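Local structure of carboxylase (Deinococcus radiodurans, 5H80) at residues 150-158 against 286-294; 159-167 against 227-235. The protein probably carboxylates biotin with ATP and bicarbonate, as the biotin carboxylase domain of a single-chain bacterial enzyme. All coordinates share one frame; numbering follows the deposited sequence.

Interaction 1. Residues 150-158 against 286-294; sequences GLAQRLGVP and AALQLAQEV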
loop_
_atom_site.group_PDB
_atom_site.type_symbol
_atom_site.label_atom_id
_atom_site.label_comp_id
_atom_site.label_asym_id
_atom_site.label_seq_id
_atom_site.Cartn_x
_atom_site.Cartn_y
_atom_site.Cartn_z
ATOM N N GLY A 150 -8.198 -0.401 -39.356
ATOM C CA GLY A 150 -9.383 -0.769 -40.052
ATOM C C GLY A 150 -10.503 -1.222 -39.163
ATOM O O GLY A 150 -11.657 -0.840 -39.397
ATOM N N LEU A 151 -10.151 -2.016 -38.151
ATOM C CA LEU A 151 -11.073 -2.383 -37.060
ATOM C C LEU A 151 -11.632 -1.148 -36.350
ATOM O O LEU A 151 -12.874 -1.063 -36.193
ATOM C CB LEU A 151 -10.408 -3.257 -36.017
ATOM C CG LEU A 151 -11.254 -3.838 -34.885
ATOM C CD1 LEU A 151 -12.377 -4.752 -35.373
ATOM C CD2 LEU A 151 -10.388 -4.657 -33.964
ATOM N N ALA A 152 -10.776 -0.207 -36.013
ATOM C CA ALA A 152 -11.249 1.023 -35.373
ATOM C C ALA A 152 -12.285 1.727 -36.299
ATOM O O ALA A 152 -13.413 2.008 -35.917
ATOM C CB ALA A 152 -10.108 1.917 -35.042
ATOM N N GLN A 153 -11.887 1.912 -37.558
ATOM C CA GLN A 153 -12.715 2.578 -38.551
ATOM C C GLN A 153 -14.062 1.919 -38.751
ATOM O O GLN A 153 -15.037 2.629 -38.814
ATOM C CB GLN A 153 -12.007 2.644 -39.872
ATOM C CG GLN A 153 -10.854 3.621 -39.871
ATOM C CD GLN A 153 -10.099 3.562 -41.137
ATOM O OE1 GLN A 153 -9.972 2.506 -41.726
ATOM N NE2 GLN A 153 -9.577 4.676 -41.552
ATOM N N ARG A 154 -14.132 0.581 -38.813
ATOM C CA ARG A 154 -15.393 -0.157 -38.952
ATOM C C ARG A 154 -16.342 -0.061 -37.745
ATOM O O ARG A 154 -17.548 -0.055 -37.870
ATOM C CB ARG A 154 -15.069 -1.635 -39.325
ATOM C CG ARG A 154 -14.417 -1.744 -40.712
ATOM C CD ARG A 154 -14.230 -3.168 -41.252
ATOM N NE ARG A 154 -12.826 -3.612 -41.158
ATOM C CZ ARG A 154 -12.294 -4.323 -40.159
ATOM N NH1 ARG A 154 -13.018 -4.746 -39.135
ATOM N NH2 ARG A 154 -11.020 -4.625 -40.196
ATOM N N LEU A 155 -15.775 0.113 -36.572
ATOM C CA LEU A 155 -16.532 0.409 -35.350
ATOM C C LEU A 155 -16.863 1.859 -35.061
ATOM O O LEU A 155 -17.465 2.156 -34.003
ATOM C CB LEU A 155 -15.740 -0.208 -34.118
ATOM C CG LEU A 155 -15.990 -1.618 -33.565
ATOM C CD1 LEU A 155 -16.833 -2.504 -34.409
ATOM C CD2 LEU A 155 -14.667 -2.287 -33.139
ATOM N N GLY A 156 -16.497 2.796 -35.925
ATOM C CA GLY A 156 -16.767 4.211 -35.632
ATOM C C GLY A 156 -15.799 4.936 -34.683
ATOM O O GLY A 156 -16.017 6.111 -34.318
ATOM N N VAL A 157 -14.665 4.270 -34.334
ATOM C CA VAL A 157 -13.693 4.780 -33.403
ATOM C C VAL A 157 -12.708 5.630 -34.213
ATOM O O VAL A 157 -12.042 5.111 -35.168
ATOM C CB VAL A 157 -12.937 3.654 -32.611
ATOM C CG1 VAL A 157 -11.850 4.267 -31.773
ATOM C CG2 VAL A 157 -13.875 2.789 -31.771
ATOM N N PRO A 158 -12.547 6.945 -33.860
ATOM C CA PRO A 158 -11.657 7.801 -34.620
ATOM C C PRO A 158 -10.237 7.430 -34.517
ATOM O O PRO A 158 -9.808 6.968 -33.430
ATOM C CB PRO A 158 -11.847 9.198 -34.044
ATOM C CG PRO A 158 -12.994 9.115 -33.166
ATOM C CD PRO A 158 -13.120 7.705 -32.724
ATOM N N ALA A 286 -15.424 3.329 -26.545
ATOM C CA ALA A 286 -14.512 2.957 -27.662
ATOM C C ALA A 286 -13.657 1.744 -27.358
ATOM O O ALA A 286 -13.619 0.752 -28.113
ATOM C CB ALA A 286 -13.588 4.119 -28.098
ATOM N N ALA A 287 -12.991 1.743 -26.149
ATOM C CA ALA A 287 -12.202 0.642 -25.758
ATOM C C ALA A 287 -13.002 -0.679 -25.602
ATOM O O ALA A 287 -12.581 -1.749 -26.013
ATOM C CB ALA A 287 -11.466 1.082 -24.466
ATOM N N LEU A 288 -14.170 -0.627 -24.971
ATOM C CA LEU A 288 -15.056 -1.740 -24.864
ATOM C C LEU A 288 -15.566 -2.352 -26.197
ATOM O O LEU A 288 -15.562 -3.557 -26.297
ATOM C CB LEU A 288 -16.212 -1.419 -23.946
ATOM C CG LEU A 288 -15.941 -1.204 -22.406
ATOM C CD1 LEU A 288 -17.205 -0.746 -21.739
ATOM C CD2 LEU A 288 -15.305 -2.471 -21.730
ATOM N N GLN A 289 -15.828 -1.517 -27.204
ATOM C CA GLN A 289 -16.194 -1.914 -28.616
ATOM C C GLN A 289 -15.050 -2.666 -29.297
ATOM O O GLN A 289 -15.284 -3.751 -29.718
ATOM C CB GLN A 289 -16.478 -0.691 -29.487
ATOM C CG GLN A 289 -17.773 0.035 -29.172
ATOM C CD GLN A 289 -18.004 1.159 -30.144
ATOM O OE1 GLN A 289 -17.573 2.351 -29.939
ATOM N NE2 GLN A 289 -18.521 0.766 -31.319
ATOM N N LEU A 290 -13.823 -2.167 -29.215
ATOM C CA LEU A 290 -12.647 -2.826 -29.731
ATOM C C LEU A 290 -12.472 -4.200 -29.102
ATOM O O LEU A 290 -12.243 -5.209 -29.759
ATOM C CB LEU A 290 -11.434 -1.966 -29.466
ATOM C CG LEU A 290 -11.467 -0.713 -30.288
ATOM C CD1 LEU A 290 -10.427 0.257 -29.789
ATOM C CD2 LEU A 290 -11.279 -1.008 -31.768
ATOM N N ALA A 291 -12.584 -4.255 -27.771
ATOM C CA ALA A 291 -12.294 -5.505 -27.057
ATOM C C ALA A 291 -13.377 -6.577 -27.333
ATOM O O ALA A 291 -13.128 -7.776 -27.541
ATOM C CB ALA A 291 -12.375 -5.188 -25.556
ATOM N N GLN A 292 -14.612 -6.122 -27.281
ATOM C CA GLN A 292 -15.818 -6.962 -27.496
ATOM C C GLN A 292 -15.760 -7.555 -28.938
ATOM O O GLN A 292 -15.968 -8.748 -29.074
ATOM C CB GLN A 292 -17.135 -6.267 -27.257
ATOM C CG GLN A 292 -18.372 -7.077 -27.615
ATOM C CD GLN A 292 -18.743 -8.073 -26.531
ATOM O OE1 GLN A 292 -18.141 -8.116 -25.458
ATOM N NE2 GLN A 292 -19.771 -8.867 -26.794
ATOM N N GLU A 293 -15.341 -6.757 -29.894
ATOM C CA GLU A 293 -15.301 -7.212 -31.312
ATOM C C GLU A 293 -14.369 -8.398 -31.500
ATOM O O GLU A 293 -14.700 -9.335 -32.293
ATOM C CB GLU A 293 -14.941 -6.114 -32.311
ATOM C CG GLU A 293 -15.423 -6.421 -33.741
ATOM C CD GLU A 293 -16.947 -6.562 -33.864
ATOM O OE1 GLU A 293 -17.726 -5.955 -33.050
ATOM O OE2 GLU A 293 -17.391 -7.322 -34.766
ATOM N N VAL A 294 -13.220 -8.414 -30.798
ATOM C CA VAL A 294 -12.322 -9.632 -30.769
ATOM C C VAL A 294 -12.557 -10.689 -29.674
ATOM O O VAL A 294 -11.818 -11.686 -29.631
ATOM C CB VAL A 294 -10.869 -9.257 -30.786
ATOM C CG1 VAL A 294 -10.599 -8.248 -31.907
ATOM C CG2 VAL A 294 -10.389 -8.629 -29.408
HETATM O O HOH W 1 -17.521 4.205 -31.852
#
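Leu155 and Leu290 interlock where the C-terminal end of helix 145-154 meets helix 277-293, in the ATP-grasp fold expected of a biotin carboxylase. The short helical segments cross at 114°, their axes 10.3 Å apart, so a compact patch of bumps and hollows does the fitting. Leu155 enters the hollow between Gln289, Leu290 and Glu293: its CD2 lies 3.9 Å from Leu290 CD2, while CD1 rests 3.8 Å from Glu293 OE1. In return Leu290 CD2 fills the dip bounded by Leu151, Ala152 and Leu155; the knob rests on Ala152 CA at 4.1 Å, and the small methyl suits its place because a larger side chain would probably run into Phe314 and Val159. With CG anti to the amide nitrogen (chi1 -174°), Leu151 reaches across and forks, CD1 meeting Glu293 CG at 3.8 Å and CD2 turning to Val294 CG1. Beyond the helix, both methyls of Val157 bear on the small bump of Ala286, CG2 being 3.9 Å from Ala286 CB. Phe314 of strand 312-318 packs against Ala152 and Val157.

Helix 145-154 ends in a Schellman motif, and Gly156 takes the positive phi that the turn requires. The turn leaves the carbonyl of Leu155 facing the other helix. There Gln289, extended beyond CG, donates an N-H from NE2 to a lone pair of Leu155 O in the carbonyl plane, 3.2 Å away and bent to 143° at the hydrogen. A water, also a donor to Leu155 O, closes the ring by giving its other hydrogen to Gln289 OE1, at 2.7 Å.

Interaction 2. Residues 159-167 against 227-235; sequences VIPGTDGAT and YAERLIERA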
loop_
_atom_site.group_PDB
_atom_site.type_symbol
_atom_site.label_atom_id
_atom_site.label_comp_id
_atom_site.label_asym_id
_atom_site.label_seq_id
_atom_site.Cartn_x
_atom_site.Cartn_y
_atom_site.Cartn_z
ATOM N N VAL A 159 -9.573 7.514 -35.679
ATOM C CA VAL A 159 -8.133 7.401 -35.799
ATOM C C VAL A 159 -7.477 8.638 -36.441
ATOM O O VAL A 159 -8.130 9.401 -37.169
ATOM C CB VAL A 159 -7.723 6.103 -36.566
ATOM C CG1 VAL A 159 -8.376 4.849 -36.002
ATOM C CG2 VAL A 159 -8.139 6.218 -38.033
ATOM N N ILE A 160 -6.200 8.765 -36.221
ATOM C CA ILE A 160 -5.427 9.873 -36.651
ATOM C C ILE A 160 -5.415 9.889 -38.189
ATOM O O ILE A 160 -5.294 8.817 -38.807
ATOM C CB ILE A 160 -4.007 9.885 -36.130
ATOM C CG1 ILE A 160 -4.007 10.076 -34.595
ATOM C CG2 ILE A 160 -3.247 11.058 -36.733
ATOM C CD1 ILE A 160 -2.641 10.125 -33.954
ATOM N N PRO A 161 -5.520 11.085 -38.802
ATOM C CA PRO A 161 -5.402 11.082 -40.258
ATOM C C PRO A 161 -4.002 10.706 -40.704
ATOM O O PRO A 161 -2.969 11.041 -40.067
ATOM C CB PRO A 161 -5.835 12.521 -40.640
ATOM C CG PRO A 161 -6.818 12.825 -39.575
ATOM C CD PRO A 161 -6.068 12.387 -38.350
ATOM N N GLY A 162 -3.940 9.879 -41.733
ATOM C CA GLY A 162 -2.655 9.287 -42.071
ATOM C C GLY A 162 -2.710 8.548 -43.404
ATOM O O GLY A 162 -3.774 8.465 -43.996
ATOM N N THR A 163 -1.540 8.092 -43.856
ATOM C CA THR A 163 -1.410 7.129 -44.958
ATOM C C THR A 163 -1.458 5.734 -44.351
ATOM O O THR A 163 -0.566 5.387 -43.549
ATOM C CB THR A 163 -0.059 7.276 -45.688
ATOM O OG1 THR A 163 0.097 8.624 -46.109
ATOM C CG2 THR A 163 0.009 6.364 -46.924
ATOM N N ASP A 164 -2.454 4.936 -44.751
ATOM C CA ASP A 164 -2.712 3.602 -44.128
ATOM C C ASP A 164 -1.605 2.554 -44.291
ATOM O O ASP A 164 -1.321 1.767 -43.361
ATOM C CB ASP A 164 -4.014 2.969 -44.646
ATOM C CG ASP A 164 -4.267 1.557 -44.051
ATOM O OD1 ASP A 164 -3.764 1.258 -42.940
ATOM O OD2 ASP A 164 -4.945 0.744 -44.714
ATOM N N GLY A 165 -1.035 2.501 -45.484
ATOM C CA GLY A 165 0.040 1.585 -45.730
ATOM C C GLY A 165 1.137 2.191 -46.551
ATOM O O GLY A 165 0.988 3.278 -47.105
ATOM N N ALA A 166 2.228 1.432 -46.627
ATOM C CA ALA A 166 3.322 1.650 -47.550
ATOM C C ALA A 166 3.656 3.107 -47.415
ATOM O O ALA A 166 3.908 3.555 -46.269
ATOM C CB ALA A 166 2.904 1.252 -48.964
ATOM N N THR A 167 3.618 3.843 -48.532
ATOM C CA THR A 167 3.550 5.296 -48.530
ATOM C C THR A 167 3.869 5.763 -49.976
ATOM O O THR A 167 4.991 5.663 -50.439
ATOM C CB THR A 167 4.442 5.934 -47.402
ATOM O OG1 THR A 167 4.392 7.361 -47.483
ATOM C CG2 THR A 167 5.927 5.387 -47.426
ATOM N N TYR A 227 5.460 7.900 -41.548
ATOM C CA TYR A 227 4.834 7.447 -42.825
ATOM C C TYR A 227 3.596 8.273 -43.173
ATOM O O TYR A 227 2.575 7.744 -43.677
ATOM C CB TYR A 227 4.495 5.940 -42.814
ATOM C CG TYR A 227 3.679 5.540 -41.603
ATOM C CD1 TYR A 227 2.269 5.483 -41.645
ATOM C CD2 TYR A 227 4.310 5.255 -40.395
ATOM C CE1 TYR A 227 1.534 5.148 -40.516
ATOM C CE2 TYR A 227 3.582 4.921 -39.269
ATOM C CZ TYR A 227 2.206 4.863 -39.335
ATOM O OH TYR A 227 1.531 4.509 -38.208
ATOM N N ALA A 228 3.730 9.595 -42.981
ATOM C CA ALA A 228 2.614 10.549 -43.109
ATOM C C ALA A 228 1.499 10.259 -42.100
ATOM O O ALA A 228 0.517 9.537 -42.384
ATOM C CB ALA A 228 2.062 10.619 -44.531
ATOM N N GLU A 229 1.695 10.825 -40.914
ATOM C CA GLU A 229 0.602 11.019 -39.989
ATOM C C GLU A 229 0.455 12.466 -39.623
ATOM O O GLU A 229 1.463 13.100 -39.348
ATOM C CB GLU A 229 0.876 10.214 -38.718
ATOM C CG GLU A 229 -0.398 9.568 -38.259
ATOM C CD GLU A 229 -0.155 8.551 -37.161
ATOM O OE1 GLU A 229 -0.752 7.485 -37.370
ATOM O OE2 GLU A 229 0.627 8.869 -36.157
ATOM N N ARG A 230 -0.777 12.956 -39.505
ATOM C CA ARG A 230 -0.998 14.309 -38.869
ATOM C C ARG A 230 -0.330 14.353 -37.482
ATOM O O ARG A 230 -0.561 13.417 -36.678
ATOM C CB ARG A 230 -2.510 14.645 -38.809
ATOM C CG ARG A 230 -2.863 15.921 -38.067
ATOM C CD ARG A 230 -4.344 16.170 -38.076
ATOM N NE ARG A 230 -4.625 17.462 -37.443
ATOM C CZ ARG A 230 -4.739 18.622 -38.076
ATOM N NH1 ARG A 230 -4.796 18.687 -39.414
ATOM N NH2 ARG A 230 -5.026 19.685 -37.341
ATOM N N LEU A 231 0.501 15.370 -37.202
ATOM C CA LEU A 231 1.104 15.532 -35.855
ATOM C C LEU A 231 -0.066 16.030 -34.976
ATOM O O LEU A 231 -0.683 17.095 -35.271
ATOM C CB LEU A 231 2.277 16.503 -35.877
ATOM C CG LEU A 231 3.072 16.643 -34.576
ATOM C CD1 LEU A 231 3.720 15.325 -34.230
ATOM C CD2 LEU A 231 4.091 17.758 -34.650
ATOM N N ILE A 232 -0.429 15.248 -33.947
ATOM C CA ILE A 232 -1.502 15.672 -33.018
ATOM C C ILE A 232 -0.827 16.395 -31.871
ATOM O O ILE A 232 0.011 15.851 -31.080
ATOM C CB ILE A 232 -2.411 14.544 -32.527
ATOM C CG1 ILE A 232 -3.150 13.957 -33.727
ATOM C CG2 ILE A 232 -3.325 15.007 -31.373
ATOM C CD1 ILE A 232 -4.597 14.282 -33.858
ATOM N N GLU A 233 -1.262 17.650 -31.787
ATOM C CA GLU A 233 -0.631 18.632 -30.956
ATOM C C GLU A 233 -1.648 18.996 -29.803
ATOM O O GLU A 233 -2.888 18.854 -29.937
ATOM C CB GLU A 233 -0.325 19.867 -31.808
ATOM C CG GLU A 233 0.659 19.599 -32.941
ATOM C CD GLU A 233 1.213 20.896 -33.520
ATOM O OE1 GLU A 233 0.433 21.503 -34.277
ATOM O OE2 GLU A 233 2.386 21.242 -33.221
ATOM N N ARG A 234 -1.068 19.485 -28.727
ATOM C CA ARG A 234 -1.830 19.840 -27.604
ATOM C C ARG A 234 -2.782 18.799 -27.083
ATOM O O ARG A 234 -3.878 19.102 -26.601
ATOM C CB ARG A 234 -2.634 21.089 -27.936
ATOM C CG ARG A 234 -1.776 22.289 -27.892
ATOM C CD ARG A 234 -2.424 23.476 -28.527
ATOM N NE ARG A 234 -2.995 23.239 -29.847
ATOM C CZ ARG A 234 -2.326 23.168 -31.006
ATOM N NH1 ARG A 234 -0.998 23.261 -31.052
ATOM N NH2 ARG A 234 -3.021 22.968 -32.140
ATOM N N ALA A 235 -2.388 17.556 -27.179
ATOM C CA ALA A 235 -3.151 16.458 -26.617
ATOM C C ALA A 235 -2.534 15.741 -25.397
ATOM O O ALA A 235 -1.313 15.684 -25.169
ATOM C CB ALA A 235 -3.465 15.456 -27.667
#
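Gly162 and Glu229 face each other as a non-hydrogen-bonded antiparallel pair, a single beta bridge that adds the 159-167 loop to strand 229-230 at the edge of a small sheet. On one flank Arg230 N donates to Pro161 O at 3.0 Å; on the other Thr163 N donates to Ala228 O at 2.9 Å. Glycine suits the middle, since a CB there would press on Ala228 O and Glu229 CG.

Ile160 precedes the bridge, and its CB points across to the partner strand. From CB, the CG2 branch lies anti to the backbone N and touches Glu229 CG and Arg230 O, each at 3.6 Å. The other branch leads through CG1, 4.1 Å from Ile232 CG1, to CD1, which comes to 3.9 Å from Ile232 CG1 and also lies near Glu229 OE2. Leu305 and Tyr313 of the neighbouring sheet also touch both isoleucines. Were Ile160 replaced by an alanine, a gap would probably open beside Ile232 and the aliphatic part of Glu229 would be left without its apolar neighbour.

Beyond that aliphatic part, Glu229 OE1 forms a salt bridge with Lys145, which also hydrogen-bonds Tyr227 OH. The chemistry is thus divided: backbone bonds set the register, isoleucines supply the apolar grip, and charge ties this strand to helix 145-154.

In the fold
Following the chain, helix 145-154 supplies the first half of interaction 1 and then, after its terminal turn, leads through Pro158 directly into the first half of interaction 2. The chain next makes helix 172-178 and the small sheet of strands 184-185, 199-200 and 229-230, and interaction 2 closes this inner loop, consistent with the neck of an ATP-grasp lid. It continues through strands 236-245 and 249-256, and then 260-261 and 264-270 of another sheet, to helix 277-293, where interaction 1 closes the outer loop. The two loops therefore nest without crossing. They also touch, Ala152 CB lying 3.5 Å from Val159 CG1. Together they link the small sheet, helix 145-154 and helix 277-293 beside strand 312-318.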